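Glycine betaine, L-proline ABC transporter, glycine/betaine/L-proline-binding protein (ProX) (Borrelia burgdorferi, PDB 3TMG) binds glycine betaine as the substrate-binding component of an ABC transporter and probably delivers it for uptake across the cell membrane. Local coordinates at residues V103-S106 against Y107-I110; T211-R214 against L215-N219; A165-D168 against S169-R173. All blocks are in the same frame, centred on the assembly; numbering follows the deposited sequence.

Interaction 1 (V103-S106 against Y107-I110); sequences VVPS and YVPI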
loop_
_atom_site.group_PDB
_atom_site.type_symbol
_atom_site.label_atom_id
_atom_site.label_comp_id
_atom_site.label_asym_id
_atom_site.label_seq_id
_atom_site.Cartn_x
_atom_site.Cartn_y
_atom_site.Cartn_z
ATOM N N VAL A 103 0.436 -10.599 12.112
ATOM C CA VAL A 103 1.026 -11.731 11.432
ATOM C C VAL A 103 2.145 -12.337 12.249
ATOM O O VAL A 103 2.983 -11.625 12.843
ATOM C CB VAL A 103 1.572 -11.287 10.046
ATOM C CG1 VAL A 103 2.451 -12.360 9.410
ATOM C CG2 VAL A 103 0.404 -10.928 9.119
ATOM N N VAL A 104 2.139 -13.666 12.309
ATOM C CA VAL A 104 3.211 -14.429 12.938
ATOM C C VAL A 104 3.647 -15.536 11.960
ATOM O O VAL A 104 2.872 -15.923 11.110
ATOM C CB VAL A 104 2.738 -15.074 14.267
ATOM C CG1 VAL A 104 2.366 -13.979 15.301
ATOM C CG2 VAL A 104 1.582 -16.048 14.007
ATOM N N PRO A 105 4.879 -16.070 12.115
ATOM C CA PRO A 105 5.284 -17.287 11.423
ATOM C C PRO A 105 4.306 -18.383 11.776
ATOM O O PRO A 105 3.806 -18.444 12.914
ATOM C CB PRO A 105 6.655 -17.593 12.041
ATOM C CG PRO A 105 7.181 -16.249 12.419
ATOM C CD PRO A 105 5.968 -15.545 12.968
ATOM N N SER A 106 4.031 -19.240 10.812
ATOM C CA SER A 106 3.092 -20.337 11.012
ATOM C C SER A 106 3.492 -21.294 12.133
ATOM O O SER A 106 2.623 -21.928 12.713
ATOM C CB SER A 106 2.914 -21.129 9.720
ATOM O OG SER A 106 2.277 -20.283 8.779
ATOM N N TYR A 107 4.783 -21.394 12.441
ATOM C CA TYR A 107 5.204 -22.250 13.558
ATOM C C TYR A 107 4.819 -21.691 14.961
ATOM O O TYR A 107 4.922 -22.401 15.953
ATOM C CB TYR A 107 6.689 -22.620 13.463
ATOM C CG TYR A 107 7.627 -21.434 13.411
ATOM C CD1 TYR A 107 7.764 -20.566 14.527
ATOM C CD2 TYR A 107 8.357 -21.154 12.252
ATOM C CE1 TYR A 107 8.619 -19.474 14.484
ATOM C CE2 TYR A 107 9.210 -20.062 12.199
ATOM C CZ TYR A 107 9.349 -19.256 13.313
ATOM O OH TYR A 107 10.180 -18.202 13.254
ATOM N N VAL A 108 4.345 -20.450 15.047
ATOM C CA VAL A 108 3.815 -19.931 16.315
ATOM C C VAL A 108 2.408 -20.518 16.579
ATOM O O VAL A 108 1.489 -20.339 15.778
ATOM C CB VAL A 108 3.791 -18.384 16.352
ATOM C CG1 VAL A 108 3.227 -17.891 17.673
ATOM C CG2 VAL A 108 5.184 -17.821 16.114
ATOM N N PRO A 109 2.234 -21.232 17.715
ATOM C CA PRO A 109 1.031 -22.025 17.936
ATOM C C PRO A 109 -0.199 -21.290 18.493
ATOM O O PRO A 109 -0.962 -21.884 19.268
ATOM C CB PRO A 109 1.501 -23.073 18.933
ATOM C CG PRO A 109 2.552 -22.365 19.733
ATOM C CD PRO A 109 3.166 -21.321 18.853
ATOM N N ILE A 110 -0.415 -20.035 18.095
ATOM C CA ILE A 110 -1.680 -19.367 18.389
ATOM C C ILE A 110 -2.436 -19.021 17.091
ATOM O O ILE A 110 -1.825 -18.907 16.020
ATOM C CB ILE A 110 -1.485 -18.099 19.256
ATOM C CG1 ILE A 110 -0.666 -17.050 18.512
ATOM C CG2 ILE A 110 -0.871 -18.440 20.605
ATOM C CD1 ILE A 110 -0.755 -15.702 19.153
#
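Pro105 and Tyr107, two residues apart in one chain, meet through a proline methylene laid over the phenol ring where a strand runs into a tight turn. Pro105 CB stands over one face of the phenol, 3.5 Å from the ring centroid of Tyr107 and only 18° off the ring normal, which is the geometry of a CH-pi contact. The methylene is offset toward the hydroxyl end, so that its nearest ring atom is Tyr107 CZ, at 3.4 Å. Tyr107 can fold back in this way because CG sits between the backbone N and the carbonyl carbon (chi1 57°), a rotamer that turns the ring toward the proline.

Around this pair the backbone makes a type I beta turn from Pro105 to Val108, closed by Val108 N donating to Pro105 O over 3.0 Å, fairly straight at hydrogen (161°). Under the turn, Val108 packs against the end of the strand: its CB meets Val104 CG2 at 4.0 Å, the two valines crossing at about a right angle, while its CG2 lies 4.0 Å from Pro105 CD.

Second-shell partners hold both corners of the turn. Ser106 OG is hydrogen-bonded to Asp192, and Tyr107 OH to the carbonyl of Glu175, which fixes the far end of the ring; Lys194 NZ bonds the carbonyls of Val108 and Ile110. The turn follows directly on strand 88-105 of the antiparallel sheet in this two-lobed periplasmic-binding-protein fold, on the flank covered by helix 160-172.

A single backbone bond closes the reversal, and apolar carbon does the rest: a proline C-H over the face of a phenol is probably a modest, mainly dispersive attraction, and the phenol's hydroxyl is meanwhile satisfied elsewhere.

Interaction 2 (T211-R214 against L215-N219); sequences TLVR and LGLEN
Leu217 wedges one methyl against Val213 and turns the other toward the Arg214 side chain, and this is the tightly packed half of the contact. Its CD2 lies 3.8 Å from Val213 CB, with the two side chains at about a right angle, and Phe228 of helix 222-230 packs on both residues. Leu217 CA sits over the centre of the Arg214 guanidinium, 3.9 Å above its plane, and Arg214 NH1 lies 3.3 Å from Gly216 C. A chi1 of 57° tucks the arginine's CG in between N and C; the chain then runs straight to NE, alongside the turn.

The motif is a type I beta turn, Arg214 to Leu217, joining strand 207-214 to the short helix 217-220; Leu217 N donates to Arg214 O at 3.3 Å. Salt bridges from Arg214 NE to Asp66 and from NH2 to Asp220 grip the guanidinium and probably fix its rotation.

On the looser side two waters bridge the turn. One, in the guanidinium plane, accepts from Arg214 NH1 at 2.9 Å and from Gly216 N at 2.7 Å. Another donates to Arg214 O at 3.1 Å and accepts from Glu218 N at 2.9 Å, while Leu215 turns outward as an exposed residue.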
loop_
_atom_site.group_PDB
_atom_site.type_symbol
_atom_site.label_atom_id
_atom_site.label_comp_id
_atom_site.label_asym_id
_atom_site.label_seq_id
_atom_site.Cartn_x
_atom_site.Cartn_y
_atom_site.Cartn_z
ATOM N N THR A 211 -8.261 5.291 -5.742
ATOM C CA THR A 211 -7.570 6.339 -6.465
ATOM C C THR A 211 -8.316 7.633 -6.094
ATOM O O THR A 211 -9.541 7.719 -6.236
ATOM C CB THR A 211 -7.672 6.109 -7.996
ATOM O OG1 THR A 211 -6.929 4.923 -8.347
ATOM C CG2 THR A 211 -7.060 7.316 -8.757
ATOM N N LEU A 212 -7.585 8.602 -5.559
ATOM C CA LEU A 212 -8.175 9.898 -5.252
ATOM C C LEU A 212 -7.509 10.962 -6.100
ATOM O O LEU A 212 -6.293 10.902 -6.335
ATOM C CB LEU A 212 -8.006 10.258 -3.778
ATOM C CG LEU A 212 -8.181 9.133 -2.763
ATOM C CD1 LEU A 212 -7.752 9.589 -1.372
ATOM C CD2 LEU A 212 -9.605 8.566 -2.719
ATOM N N VAL A 213 -8.282 11.966 -6.531
ATOM C CA VAL A 213 -7.715 13.061 -7.328
ATOM C C VAL A 213 -8.158 14.393 -6.709
ATOM O O VAL A 213 -9.118 14.461 -5.953
ATOM C CB VAL A 213 -8.119 12.993 -8.831
ATOM C CG1 VAL A 213 -7.614 11.727 -9.493
ATOM C CG2 VAL A 213 -9.635 13.117 -9.007
ATOM N N ARG A 214 -7.418 15.443 -7.007
ATOM C CA ARG A 214 -7.741 16.770 -6.471
ATOM C C ARG A 214 -9.070 17.277 -7.050
ATOM O O ARG A 214 -9.429 16.899 -8.150
ATOM C CB ARG A 214 -6.618 17.766 -6.759
ATOM C CG ARG A 214 -6.243 17.946 -8.219
ATOM C CD ARG A 214 -5.246 19.085 -8.394
ATOM N NE ARG A 214 -5.008 19.393 -9.802
ATOM C CZ ARG A 214 -5.752 20.214 -10.548
ATOM N NH1 ARG A 214 -6.800 20.844 -10.023
ATOM N NH2 ARG A 214 -5.412 20.427 -11.825
ATOM N N LEU A 215 -9.748 18.155 -6.309
ATOM C CA LEU A 215 -10.978 18.828 -6.741
ATOM C C LEU A 215 -11.052 19.318 -8.207
ATOM O O LEU A 215 -12.064 19.116 -8.877
ATOM C CB LEU A 215 -11.319 20.001 -5.786
ATOM C CG LEU A 215 -11.755 19.630 -4.359
ATOM C CD1 LEU A 215 -12.206 20.840 -3.558
ATOM C CD2 LEU A 215 -12.834 18.553 -4.358
ATOM N N GLY A 216 -10.019 19.963 -8.720
ATOM C CA GLY A 216 -10.205 20.594 -10.057
ATOM C C GLY A 216 -9.720 19.758 -11.238
ATOM O O GLY A 216 -9.762 20.218 -12.369
ATOM N N LEU A 217 -9.282 18.521 -11.000
ATOM C CA LEU A 217 -8.573 17.781 -12.040
ATOM C C LEU A 217 -9.445 17.427 -13.254
ATOM O O LEU A 217 -8.987 17.513 -14.422
ATOM C CB LEU A 217 -7.873 16.505 -11.477
ATOM C CG LEU A 217 -6.986 15.793 -12.523
ATOM C CD1 LEU A 217 -5.715 16.573 -12.819
ATOM C CD2 LEU A 217 -6.624 14.389 -12.021
ATOM N N GLU A 218 -10.693 17.055 -12.986
ATOM C CA GLU A 218 -11.612 16.642 -14.049
ATOM C C GLU A 218 -11.807 17.782 -15.043
ATOM O O GLU A 218 -11.743 17.572 -16.256
ATOM C CB GLU A 218 -12.958 16.197 -13.474
ATOM C CG GLU A 218 -13.871 15.602 -14.527
ATOM C CD GLU A 218 -15.133 14.955 -13.984
ATOM O OE1 GLU A 218 -15.503 15.146 -12.792
ATOM O OE2 GLU A 218 -15.757 14.225 -14.785
ATOM N N ASN A 219 -12.001 18.982 -14.503
ATOM C CA ASN A 219 -12.072 20.220 -15.318
ATOM C C ASN A 219 -10.761 20.569 -16.050
ATOM O O ASN A 219 -10.781 20.880 -17.246
ATOM C CB ASN A 219 -12.560 21.401 -14.458
HETATM O O HOH W 1 -11.470 16.179 -10.334
HETATM O O HOH W 2 -7.922 21.090 -7.363
#

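Interaction 3 (A165-D168 against S169-R173); sequences ASLD and SSIKR
The carboxylate of Asp168 is met by Lys172, one helical turn on. Lys172 NZ meets OD1 of Asp168 on the syn side at 2.7 Å, 18° out of the carboxylate plane, and makes a second, weak bond to OD2 at 3.0 Å. With CG opposite the backbone N (chi1 -169°), the acid swings to the side of its own carbonyl carbon, and the lysine chain bends at chi2 and chi4 to bring NZ round to the carboxylate oxygens. The other flat group, the guanidinium of Arg173, has Ser169 O close to its plane: NH1 donates there at 3.1 Å. Arg173 N bonds the same oxygen, and the two donors arrive from opposite faces of the carbonyl plane.

These bonds decorate the last turns of helix 160-172, a segment with an apolar side formed by Leu167 and Ile171, whose i to i+4 ladder runs from Ser169 N on Ala165 O to Lys172 N on Asp168 O. The salt bridge has the same i, i+4 spacing and lies near the surface, with Asp168 also touching Tyr191; near the C-terminal end of the helix the acid is probably disfavoured by the dipole, and the ammonium would offset this.

Serines add bonds to the ladder. Ser169 OG returns to Ala165 O at 3.1 Å, approaching the carbonyl from the face opposite to Ser169 N, and Ser170 OG makes a weak bond to Ser166 O. On the inner side Leu167 and Ile171 run side by side, pointing the same way, with their CD1 methyls 3.7 Å apart; both also rest on Ile193 of strand 193-195.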
loop_
_atom_site.group_PDB
_atom_site.type_symbol
_atom_site.label_atom_id
_atom_site.label_comp_id
_atom_site.label_asym_id
_atom_site.label_seq_id
_atom_site.Cartn_x
_atom_site.Cartn_y
_atom_site.Cartn_z
ATOM N N ALA A 165 12.939 -7.357 6.937
ATOM C CA ALA A 165 14.242 -7.895 7.343
ATOM C C ALA A 165 14.172 -8.560 8.729
ATOM O O ALA A 165 14.734 -9.638 8.921
ATOM C CB ALA A 165 15.333 -6.809 7.278
ATOM N N SER A 166 13.462 -7.961 9.689
ATOM C CA SER A 166 13.286 -8.609 10.992
ATOM C C SER A 166 12.488 -9.926 10.916
ATOM O O SER A 166 12.818 -10.901 11.580
ATOM C CB SER A 166 12.605 -7.682 11.994
ATOM O OG SER A 166 13.188 -6.400 11.977
ATOM N N LEU A 167 11.388 -9.922 10.154
ATOM C CA LEU A 167 10.638 -11.169 9.873
ATOM C C LEU A 167 11.538 -12.270 9.261
ATOM O O LEU A 167 11.508 -13.426 9.702
ATOM C CB LEU A 167 9.421 -10.872 8.935
ATOM C CG LEU A 167 8.547 -12.066 8.477
ATOM C CD1 LEU A 167 7.872 -12.727 9.657
ATOM C CD2 LEU A 167 7.468 -11.579 7.498
ATOM N N ASP A 168 12.304 -11.895 8.233
ATOM C CA ASP A 168 13.236 -12.824 7.562
ATOM C C ASP A 168 14.214 -13.406 8.600
ATOM O O ASP A 168 14.408 -14.614 8.671
ATOM C CB ASP A 168 14.000 -12.106 6.440
ATOM C CG ASP A 168 14.776 -13.076 5.523
ATOM O OD1 ASP A 168 14.398 -14.252 5.372
ATOM O OD2 ASP A 168 15.781 -12.650 4.927
ATOM N N SER A 169 14.770 -12.533 9.437
ATOM C CA SER A 169 15.745 -12.921 10.465
ATOM C C SER A 169 15.199 -13.862 11.517
ATOM O O SER A 169 15.846 -14.871 11.850
ATOM C CB SER A 169 16.302 -11.678 11.177
ATOM O OG SER A 169 17.142 -10.951 10.313
ATOM N N SER A 170 14.049 -13.504 12.077
ATOM C CA SER A 170 13.362 -14.324 13.064
ATOM C C SER A 170 13.025 -15.704 12.542
ATOM O O SER A 170 13.217 -16.709 13.264
ATOM C CB SER A 170 12.097 -13.638 13.541
ATOM O OG SER A 170 12.427 -12.587 14.425
ATOM N N ILE A 171 12.531 -15.772 11.304
ATOM C CA ILE A 171 12.124 -17.067 10.740
ATOM C C ILE A 171 13.334 -17.986 10.530
ATOM O O ILE A 171 13.276 -19.161 10.856
ATOM C CB ILE A 171 11.310 -16.914 9.455
ATOM C CG1 ILE A 171 9.875 -16.526 9.825
ATOM C CG2 ILE A 171 11.330 -18.201 8.603
ATOM C CD1 ILE A 171 9.063 -16.087 8.634
ATOM N N LYS A 172 14.425 -17.437 9.993
ATOM C CA LYS A 172 15.700 -18.195 9.892
ATOM C C LYS A 172 16.192 -18.706 11.259
ATOM O O LYS A 172 16.723 -19.808 11.362
ATOM C CB LYS A 172 16.746 -17.378 9.113
ATOM C CG LYS A 172 16.584 -17.527 7.593
ATOM C CD LYS A 172 16.884 -16.263 6.791
ATOM C CE LYS A 172 17.031 -16.573 5.301
ATOM N NZ LYS A 172 16.560 -15.475 4.398
ATOM N N ARG A 173 15.981 -17.928 12.313
ATOM C CA ARG A 173 16.278 -18.341 13.693
ATOM C C ARG A 173 15.221 -19.225 14.335
ATOM O O ARG A 173 15.393 -19.662 15.470
ATOM C CB ARG A 173 16.417 -17.112 14.605
ATOM C CG ARG A 173 17.747 -16.424 14.487
ATOM C CD ARG A 173 17.707 -15.017 15.066
ATOM N NE ARG A 173 19.013 -14.401 14.845
ATOM C CZ ARG A 173 19.512 -14.140 13.642
ATOM N NH1 ARG A 173 18.806 -14.409 12.551
ATOM N NH2 ARG A 173 20.709 -13.593 13.527
#

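From the N terminus, the chain first reaches interaction 1, where strand 88-105 ends in a turn; interaction 3 follows within helix 160-172, and interaction 2 comes last, where strand 207-214 passes into helix 217-220. Interactions 1 and 2 each close a tight turn, whereas interaction 3 closes no loop; the three lie in series, none nested or crossed. Interactions 1 and 3 touch: Tyr107 OH is 3.4 Å from Ile171 CA, and Pro105 CG is 3.8 Å from Ile171 CG1, packing the strand end and its turn onto the helix. Interaction 2 lies on the opposite side of the chain's centre, about 43 Å from interaction 1 between centres, yet strands 88-105 and 207-214 are neighbours in one antiparallel sheet.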